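Local atomic coordinates of AP endonuclease, family 2 (Brucella melitensis biovar Abortus, PDB entry 3NGF), a protein that probably catalyses the isomerisation of hydroxypyruvate as a manganese-binding TIM-barrel enzyme of the hyi family. Residues V149-T154 with V163-A168; V182-Y187 with G205-V210; F67-G72 with L110-G115. All coordinates share one frame; numbering follows the deposited sequence.

Contact 1 (V149-T154 with V163-A168). With MN (manganese (II) ion), chain C.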
loop_
_atom_site.group_PDB
_atom_site.type_symbol
_atom_site.label_atom_id
_atom_site.label_comp_id
_atom_site.label_asym_id
_atom_site.label_seq_id
_atom_site.Cartn_x
_atom_site.Cartn_y
_atom_site.Cartn_z
ATOM N N VAL A 149 4.746 1.484 6.467
ATOM C CA VAL A 149 4.746 2.930 6.253
ATOM C C VAL A 149 4.976 3.151 4.768
ATOM O O VAL A 149 5.882 2.536 4.178
ATOM C CB VAL A 149 5.856 3.648 7.100
ATOM C CG1 VAL A 149 7.262 2.980 6.955
ATOM C CG2 VAL A 149 5.931 5.182 6.760
ATOM N N GLU A 150 4.163 4.023 4.165
ATOM C CA GLU A 150 4.267 4.330 2.727
ATOM C C GLU A 150 4.628 5.786 2.480
ATOM O O GLU A 150 3.778 6.664 2.656
ATOM C CB GLU A 150 2.962 4.079 1.993
ATOM C CG GLU A 150 3.131 4.136 0.464
ATOM C CD GLU A 150 1.836 4.175 -0.340
ATOM O OE1 GLU A 150 0.716 4.215 0.196
ATOM O OE2 GLU A 150 1.972 4.155 -1.569
ATOM N N PRO A 151 5.866 6.042 2.050
ATOM C CA PRO A 151 6.179 7.413 1.586
ATOM C C PRO A 151 5.295 7.797 0.403
ATOM O O PRO A 151 5.117 7.005 -0.524
ATOM C CB PRO A 151 7.652 7.310 1.168
ATOM C CG PRO A 151 8.179 6.150 1.945
ATOM C CD PRO A 151 7.053 5.180 2.039
ATOM N N LEU A 152 4.765 9.018 0.439
ATOM C CA LEU A 152 3.939 9.540 -0.636
ATOM C C LEU A 152 4.761 10.586 -1.418
ATOM O O LEU A 152 6.002 10.475 -1.481
ATOM C CB LEU A 152 2.612 10.030 -0.077
ATOM C CG LEU A 152 1.816 8.952 0.698
ATOM C CD1 LEU A 152 0.483 9.510 1.173
ATOM C CD2 LEU A 152 1.607 7.656 -0.143
ATOM N N ASN A 153 4.118 11.510 -2.106
ATOM C CA ASN A 153 4.849 12.602 -2.734
ATOM C C ASN A 153 4.132 13.912 -2.434
ATOM O O ASN A 153 2.938 13.914 -2.123
ATOM C CB ASN A 153 5.022 12.344 -4.236
ATOM C CG ASN A 153 3.777 12.654 -5.036
ATOM O OD1 ASN A 153 3.450 13.831 -5.285
ATOM N ND2 ASN A 153 3.083 11.605 -5.482
ATOM N N THR A 154 4.859 15.022 -2.557
ATOM C CA THR A 154 4.386 16.332 -2.107
ATOM C C THR A 154 3.507 17.053 -3.137
ATOM O O THR A 154 2.913 18.100 -2.850
ATOM C CB THR A 154 5.588 17.237 -1.747
ATOM O OG1 THR A 154 6.496 17.282 -2.847
ATOM C CG2 THR A 154 6.332 16.690 -0.542
ATOM N N VAL A 163 7.612 11.388 2.910
ATOM C CA VAL A 163 7.633 11.462 1.437
ATOM C C VAL A 163 8.985 11.043 0.828
ATOM O O VAL A 163 9.217 11.242 -0.383
ATOM C CB VAL A 163 7.212 12.890 0.953
ATOM C CG1 VAL A 163 5.795 13.217 1.411
ATOM C CG2 VAL A 163 8.161 13.972 1.453
ATOM N N HIS A 164 9.894 10.483 1.640
ATOM C CA HIS A 164 11.191 10.001 1.134
ATOM C C HIS A 164 11.473 8.581 1.594
ATOM O O HIS A 164 11.240 8.229 2.775
ATOM C CB HIS A 164 12.334 10.937 1.532
ATOM C CG HIS A 164 12.269 12.272 0.866
ATOM N ND1 HIS A 164 12.649 12.457 -0.444
ATOM C CD2 HIS A 164 11.876 13.481 1.322
ATOM C CE1 HIS A 164 12.472 13.724 -0.776
ATOM N NE2 HIS A 164 12.004 14.368 0.278
ATOM N N GLN A 165 11.963 7.758 0.666
ATOM C CA GLN A 165 12.143 6.309 0.936
ATOM C C GLN A 165 13.179 5.956 1.999
ATOM O O GLN A 165 12.875 5.196 2.919
ATOM C CB GLN A 165 12.460 5.537 -0.360
ATOM C CG GLN A 165 11.430 5.668 -1.445
ATOM C CD GLN A 165 10.082 5.050 -1.073
ATOM O OE1 GLN A 165 10.016 4.054 -0.333
ATOM N NE2 GLN A 165 9.009 5.618 -1.618
ATOM N N LEU A 166 14.411 6.444 1.869
ATOM C CA LEU A 166 15.444 6.071 2.835
ATOM C C LEU A 166 15.167 6.706 4.208
ATOM O O LEU A 166 15.549 6.152 5.248
ATOM C CB LEU A 166 16.842 6.432 2.317
ATOM C CG LEU A 166 17.322 5.682 1.069
ATOM C CD1 LEU A 166 18.744 6.126 0.747
ATOM C CD2 LEU A 166 17.279 4.189 1.275
ATOM N N GLU A 167 14.484 7.846 4.223
ATOM C CA GLU A 167 14.063 8.456 5.485
ATOM C C GLU A 167 13.091 7.500 6.188
ATOM O O GLU A 167 13.149 7.331 7.415
ATOM C CB GLU A 167 13.386 9.786 5.222
ATOM C CG GLU A 167 12.867 10.473 6.458
ATOM C CD GLU A 167 12.262 11.839 6.178
ATOM O OE1 GLU A 167 12.115 12.230 4.988
ATOM O OE2 GLU A 167 11.936 12.531 7.173
ATOM N N ALA A 168 12.206 6.876 5.413
ATOM C CA ALA A 168 11.244 5.918 5.978
ATOM C C ALA A 168 11.967 4.676 6.505
ATOM O O ALA A 168 11.611 4.139 7.569
ATOM C CB ALA A 168 10.161 5.516 4.943
HETATM MN MN MN C . 0.507 3.863 -3.125
HETATM O O HOH W 1 -1.047 3.370 -1.272
HETATM O O HOH W 2 6.156 4.606 -1.292
HETATM O O HOH W 3 -0.408 5.937 -3.029
#

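Contact 2 (V182-Y187 with G205-V210). With MN (manganese (II) ion), chain C.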
loop_
_atom_site.group_PDB
_atom_site.type_symbol
_atom_site.label_atom_id
_atom_site.label_comp_id
_atom_site.label_asym_id
_atom_site.label_seq_id
_atom_site.Cartn_x
_atom_site.Cartn_y
_atom_site.Cartn_z
ATOM N N VAL A 182 8.670 -0.939 4.880
ATOM C CA VAL A 182 8.286 0.126 3.969
ATOM C C VAL A 182 7.421 -0.437 2.837
ATOM O O VAL A 182 7.641 -1.565 2.353
ATOM C CB VAL A 182 9.534 0.784 3.369
ATOM C CG1 VAL A 182 9.154 1.906 2.331
ATOM C CG2 VAL A 182 10.412 1.375 4.498
ATOM N N GLN A 183 6.399 0.331 2.465
ATOM C CA GLN A 183 5.611 0.088 1.270
ATOM C C GLN A 183 6.205 0.983 0.169
ATOM O O GLN A 183 6.108 2.207 0.240
ATOM C CB GLN A 183 4.156 0.442 1.547
ATOM C CG GLN A 183 3.183 0.250 0.376
ATOM C CD GLN A 183 1.750 0.390 0.805
ATOM O OE1 GLN A 183 1.385 0.022 1.914
ATOM N NE2 GLN A 183 0.908 0.901 -0.085
ATOM N N LEU A 184 6.853 0.358 -0.806
ATOM C CA LEU A 184 7.589 1.059 -1.873
ATOM C C LEU A 184 6.696 1.222 -3.113
ATOM O O LEU A 184 6.568 0.293 -3.931
ATOM C CB LEU A 184 8.842 0.243 -2.209
ATOM C CG LEU A 184 9.746 0.698 -3.355
ATOM C CD1 LEU A 184 10.148 2.159 -3.181
ATOM C CD2 LEU A 184 10.981 -0.227 -3.514
ATOM N N ASP A 185 6.041 2.372 -3.214
ATOM C CA ASP A 185 5.245 2.742 -4.390
ATOM C C ASP A 185 6.198 3.496 -5.339
ATOM O O ASP A 185 6.724 4.599 -5.013
ATOM C CB ASP A 185 4.037 3.564 -3.926
ATOM C CG ASP A 185 3.108 3.996 -5.055
ATOM O OD1 ASP A 185 3.594 4.223 -6.163
ATOM O OD2 ASP A 185 1.883 4.169 -4.835
ATOM N N LEU A 186 6.481 2.869 -6.478
ATOM C CA LEU A 186 7.553 3.368 -7.348
ATOM C C LEU A 186 7.147 4.662 -8.035
ATOM O O LEU A 186 7.994 5.466 -8.482
ATOM C CB LEU A 186 7.973 2.287 -8.353
ATOM C CG LEU A 186 8.703 1.106 -7.731
ATOM C CD1 LEU A 186 8.867 -0.008 -8.755
ATOM C CD2 LEU A 186 10.071 1.538 -7.141
ATOM N N TYR A 187 5.844 4.875 -8.136
ATOM C CA TYR A 187 5.323 6.157 -8.620
ATOM C C TYR A 187 5.789 7.291 -7.662
ATOM O O TYR A 187 6.358 8.318 -8.098
ATOM C CB TYR A 187 3.780 6.068 -8.733
ATOM C CG TYR A 187 3.075 7.381 -8.962
ATOM C CD1 TYR A 187 2.942 7.914 -10.234
ATOM C CD2 TYR A 187 2.520 8.081 -7.901
ATOM C CE1 TYR A 187 2.304 9.148 -10.445
ATOM C CE2 TYR A 187 1.862 9.283 -8.099
ATOM C CZ TYR A 187 1.777 9.825 -9.355
ATOM O OH TYR A 187 1.121 11.029 -9.515
ATOM N N GLY A 205 15.326 -6.138 1.283
ATOM C CA GLY A 205 14.973 -6.710 2.594
ATOM C C GLY A 205 14.238 -5.755 3.534
ATOM O O GLY A 205 13.895 -6.153 4.658
ATOM N N ALA A 206 13.981 -4.515 3.105
ATOM C CA ALA A 206 13.296 -3.506 3.959
ATOM C C ALA A 206 11.941 -3.042 3.408
ATOM O O ALA A 206 11.272 -2.233 4.036
ATOM C CB ALA A 206 14.200 -2.299 4.185
ATOM N N PHE A 207 11.524 -3.552 2.252
ATOM C CA PHE A 207 10.186 -3.282 1.740
ATOM C C PHE A 207 9.416 -4.579 1.570
ATOM O O PHE A 207 9.966 -5.556 1.071
ATOM C CB PHE A 207 10.210 -2.440 0.433
ATOM C CG PHE A 207 10.946 -3.077 -0.701
ATOM C CD1 PHE A 207 12.323 -2.922 -0.835
ATOM C CD2 PHE A 207 10.262 -3.799 -1.672
ATOM C CE1 PHE A 207 13.013 -3.524 -1.886
ATOM C CE2 PHE A 207 10.950 -4.398 -2.721
ATOM C CZ PHE A 207 12.328 -4.258 -2.824
ATOM N N SER A 208 8.148 -4.585 2.008
ATOM C CA SER A 208 7.310 -5.801 1.993
ATOM C C SER A 208 6.179 -5.725 0.967
ATOM O O SER A 208 5.426 -6.688 0.798
ATOM C CB SER A 208 6.714 -6.069 3.370
ATOM O OG SER A 208 7.732 -6.371 4.295
ATOM N N HIS A 209 6.062 -4.583 0.298
ATOM C CA HIS A 209 5.063 -4.406 -0.732
ATOM C C HIS A 209 5.600 -3.355 -1.686
ATOM O O HIS A 209 6.358 -2.466 -1.281
ATOM C CB HIS A 209 3.714 -3.998 -0.146
ATOM C CG HIS A 209 2.578 -4.092 -1.124
ATOM N ND1 HIS A 209 2.262 -5.259 -1.781
ATOM C CD2 HIS A 209 1.717 -3.153 -1.587
ATOM C CE1 HIS A 209 1.253 -5.032 -2.614
ATOM N NE2 HIS A 209 0.900 -3.762 -2.508
ATOM N N VAL A 210 5.207 -3.498 -2.937
ATOM C CA VAL A 210 5.588 -2.613 -4.019
ATOM C C VAL A 210 4.281 -2.244 -4.739
ATOM O O VAL A 210 3.368 -3.050 -4.839
ATOM C CB VAL A 210 6.590 -3.287 -4.983
ATOM C CG1 VAL A 210 6.874 -2.376 -6.227
ATOM C CG2 VAL A 210 7.888 -3.650 -4.257
HETATM MN MN MN C . 0.507 3.863 -3.125
HETATM O O HOH W 1 -1.047 3.370 -1.272
HETATM O O HOH W 3 -0.408 5.937 -3.029
#

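Contact 3 (F67-G72 with L110-G115)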
loop_
_atom_site.group_PDB
_atom_site.type_symbol
_atom_site.label_atom_id
_atom_site.label_comp_id
_atom_site.label_asym_id
_atom_site.label_seq_id
_atom_site.Cartn_x
_atom_site.Cartn_y
_atom_site.Cartn_z
ATOM N N PHE A 67 -4.423 -3.773 2.657
ATOM C CA PHE A 67 -5.325 -2.631 2.774
ATOM C C PHE A 67 -4.847 -1.709 3.902
ATOM O O PHE A 67 -3.824 -1.981 4.562
ATOM C CB PHE A 67 -6.805 -3.025 2.911
ATOM C CG PHE A 67 -7.115 -3.882 4.121
ATOM C CD1 PHE A 67 -7.494 -3.276 5.329
ATOM C CD2 PHE A 67 -7.003 -5.265 4.057
ATOM C CE1 PHE A 67 -7.791 -4.055 6.467
ATOM C CE2 PHE A 67 -7.301 -6.048 5.144
ATOM C CZ PHE A 67 -7.693 -5.452 6.354
ATOM N N ASN A 68 -5.503 -0.568 4.031
ATOM C CA ASN A 68 -5.071 0.442 5.005
ATOM C C ASN A 68 -5.861 0.362 6.285
ATOM O O ASN A 68 -7.051 0.029 6.286
ATOM C CB ASN A 68 -5.247 1.853 4.453
ATOM C CG ASN A 68 -4.439 2.126 3.226
ATOM O OD1 ASN A 68 -3.718 1.273 2.733
ATOM N ND2 ASN A 68 -4.562 3.363 2.706
ATOM N N MET A 69 -5.217 0.737 7.385
ATOM C CA MET A 69 -5.935 0.972 8.630
ATOM C C MET A 69 -6.865 2.203 8.488
ATOM O O MET A 69 -6.669 3.030 7.591
ATOM C CB MET A 69 -4.932 1.168 9.770
ATOM C CG MET A 69 -3.968 0.000 9.952
ATOM S SD MET A 69 -3.012 0.189 11.444
ATOM C CE MET A 69 -2.209 -1.423 11.566
ATOM N N PRO A 70 -7.869 2.338 9.369
ATOM C CA PRO A 70 -8.777 3.494 9.261
ATOM C C PRO A 70 -7.977 4.813 9.246
ATOM O O PRO A 70 -7.013 4.965 10.017
ATOM C CB PRO A 70 -9.648 3.372 10.507
ATOM C CG PRO A 70 -9.639 1.925 10.842
ATOM C CD PRO A 70 -8.299 1.395 10.417
ATOM N N PRO A 71 -8.350 5.752 8.375
ATOM C CA PRO A 71 -7.566 6.981 8.187
ATOM C C PRO A 71 -7.986 8.201 9.026
ATOM O O PRO A 71 -7.338 9.251 8.947
ATOM C CB PRO A 71 -7.832 7.283 6.730
ATOM C CG PRO A 71 -9.233 6.897 6.559
ATOM C CD PRO A 71 -9.438 5.669 7.391
ATOM N N GLY A 72 -9.050 8.060 9.809
ATOM C CA GLY A 72 -9.710 9.212 10.445
ATOM C C GLY A 72 -10.818 9.744 9.546
ATOM O O GLY A 72 -11.413 8.988 8.792
ATOM N N LEU A 110 -0.680 -4.647 6.325
ATOM C CA LEU A 110 -1.551 -3.498 6.533
ATOM C C LEU A 110 -0.719 -2.233 6.460
ATOM O O LEU A 110 0.384 -2.195 7.030
ATOM C CB LEU A 110 -2.225 -3.551 7.895
ATOM C CG LEU A 110 -3.156 -4.730 8.132
ATOM C CD1 LEU A 110 -3.547 -4.799 9.623
ATOM C CD2 LEU A 110 -4.381 -4.560 7.250
ATOM N N HIS A 111 -1.234 -1.219 5.776
ATOM C CA HIS A 111 -0.614 0.097 5.722
ATOM C C HIS A 111 -1.235 1.022 6.783
ATOM O O HIS A 111 -2.447 1.272 6.770
ATOM C CB HIS A 111 -0.768 0.666 4.305
ATOM C CG HIS A 111 -0.401 2.108 4.153
ATOM N ND1 HIS A 111 -0.934 2.897 3.153
ATOM C CD2 HIS A 111 0.439 2.905 4.852
ATOM C CE1 HIS A 111 -0.420 4.111 3.234
ATOM N NE2 HIS A 111 0.413 4.145 4.255
ATOM N N ALA A 112 -0.413 1.503 7.707
ATOM C CA ALA A 112 -0.844 2.506 8.686
ATOM C C ALA A 112 -0.461 3.898 8.199
ATOM O O ALA A 112 0.727 4.229 8.156
ATOM C CB ALA A 112 -0.203 2.218 10.033
ATOM N N MET A 113 -1.457 4.703 7.849
ATOM C CA MET A 113 -1.240 6.066 7.366
ATOM C C MET A 113 -0.824 7.005 8.511
ATOM O O MET A 113 -1.234 6.833 9.668
ATOM C CB MET A 113 -2.501 6.584 6.668
ATOM C CG MET A 113 -2.912 5.747 5.427
ATOM S SD MET A 113 -4.139 6.638 4.464
ATOM C CE MET A 113 -3.162 7.900 3.684
ATOM N N SER A 114 -0.014 8.000 8.176
ATOM C CA SER A 114 0.633 8.845 9.182
ATOM C C SER A 114 -0.036 10.195 9.445
ATOM O O SER A 114 0.074 10.736 10.550
ATOM C CB SER A 114 2.121 9.065 8.844
ATOM O OG SER A 114 2.902 7.921 9.165
ATOM N N GLY A 115 -0.677 10.765 8.427
ATOM C CA GLY A 115 -1.378 12.037 8.573
ATOM C C GLY A 115 -0.633 13.171 7.899
ATOM O O GLY A 115 0.554 13.049 7.565
HETATM O O HOH W 4 -4.282 4.523 8.263
HETATM O O HOH W 5 -3.868 6.154 10.576
#

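Contact 1 (V149-T154 with V163-A168)
Gln165, in the first turn of helix 165-175, brings its tip against the CB-CG bond of Pro151, the side chains crossing at about a right angle. CG stands beside the backbone N (chi1 -58°) and a bend at chi2 (-65°) carries CD to the proline, 3.7 Å from Pro151 CG. The amide lies alongside that bond, on one side of the ring: Gln165 NE2 is 3.5 Å from Pro151 CB, and Gln165 OE1 is 3.6 Å from Pro151 CG. NE2 also donates to a water at 3.0 Å, which in turn donates to Pro151 O, so the amide reaches the proline carbonyl through one solvent molecule. OE1 is buried with no polar partner in the model. One turn on, Ala168 CB meets Pro151 CG at 3.6 Å. Farther along the loop Val163 CA makes a CA-H...O contact with Leu152 O at 3.5 Å, and Thr154 CG2 touches Val163 CG2 at 3.8 Å near the surface. No direct hydrogen bond joins the two segments. Glu150 turns its extended chain the other way, and its OE2 binds manganese at 2.2 Å. The contact thus sets the loop leaving strand 146-149 against the start of helix 165-175, whose N-cap residue His164 bonds Asp193; Gln165 continues onto Val182 and Leu184 of strand 180-185, while Val149 packs on Phe129 and Phe133 of helix 122-140.

Contact 2 (V182-Y187 with G205-V210)
Leu184 and Phe207 meet obliquely on the face of the sheet that they share with Val182 and Val210. With its CG anti to the backbone N (chi1 176°), Leu184 holds CD2 over the centre of the Phe207 ring in a CH-pi contact, 3.9 Å from the centroid and 7° off the ring normal. Beyond this pair, Leu186 CD1 touches Val210 CG1 at 4.0 Å. The other face carries Gln183 and His209, side by side and pointing the same way, with amide and ring planes 85° apart; Gln183 CG approaches the edge of the imidazole at CD2. Their polar ends bond elsewhere, Gln183 NE2 to Gln211 and His209 NE2 to Glu41. Backbone hydrogen bonds join the parallel strands: Val182 N to Ala206 O, Ser208 N to Val182 O, and Leu184 N to His209 O at 2.9 Å, the chain turning a corner at Ser208. Asp185, the last residue of its strand, binds manganese through OD2 at 2.2 Å, and it caps the following helix with a weak bond from Tyr187 N to OD1. Neighbouring parallel strands with a metal ligand at the C-terminal end are characteristic of the xylose isomerase-like TIM barrel; Glu150, Gln211 and Glu247 complete the protein ligands.

Contact 3 (F67-G72 with L110-G115)
Phe67 and Leu110 meet where the parallel strands 63-68 and 109-111, neighbours in the TIM barrel, run out into the loops at their C-terminal ends. Both side chains point the same way, side by side, and Leu110 CD2 lies over one face of the Phe67 ring, offset toward the rim, in a CH-pi contact 3.6 Å from the centroid. Met69 extends beyond CG (chi2 -171°, chi3 170°) across Leu110: its SD packs on Ala112 CB at 3.7 Å, and its CE reaches Leu110 CD1. This apolar side faces the barrel's outer helices, with Phe67 against Tyr101 and Met69 against Val95 of helix 88-104, and Leu110 and Met69 against Leu140 of helix 122-140. Two backbone bonds pair the strands around His111: its N donates to Phe67 O at 3.0 Å, and its O accepts from Met69 N at 2.9 Å. Past the strands direct pairing gives way to water. One water accepts from Met113 N and lies 2.9 Å from Met69 O, bridging the diverging chains. On the opposite sheet face Asn68 and His111 lie side by side, their amide and ring planes 82° apart, and His111 also packs on Glu150 of the metal site. Met113 brings CG over one face of the imidazole, while His111 ND1 donates a weak hydrogen bond to Asn68 OD1, 3.3 Å away and near the ring plane.

How the contacts relate
All three contacts are largely buried, but contact 1 runs out to the surface at Thr154. Contacts 2 and 3 each pair adjacent parallel strands of the barrel through backbone bonds; contact 1 instead sets a loop on a helix start by apolar packing and a water bridge. Contacts 1 and 2 are joined through Val149 O and Gln183 N, probably a hydrogen bond at 2.8 Å, and share the manganese, to which each gives one carboxylate. Contact 3 supplies no ligand, yet His111 packs against both Glu150 of contact 1 and Gln183 of contact 2. In contacts 2 and 3 polar side chains point into the barrel, apolar ones toward the helices; contact 1 buries the Gln165 amide on the helix side.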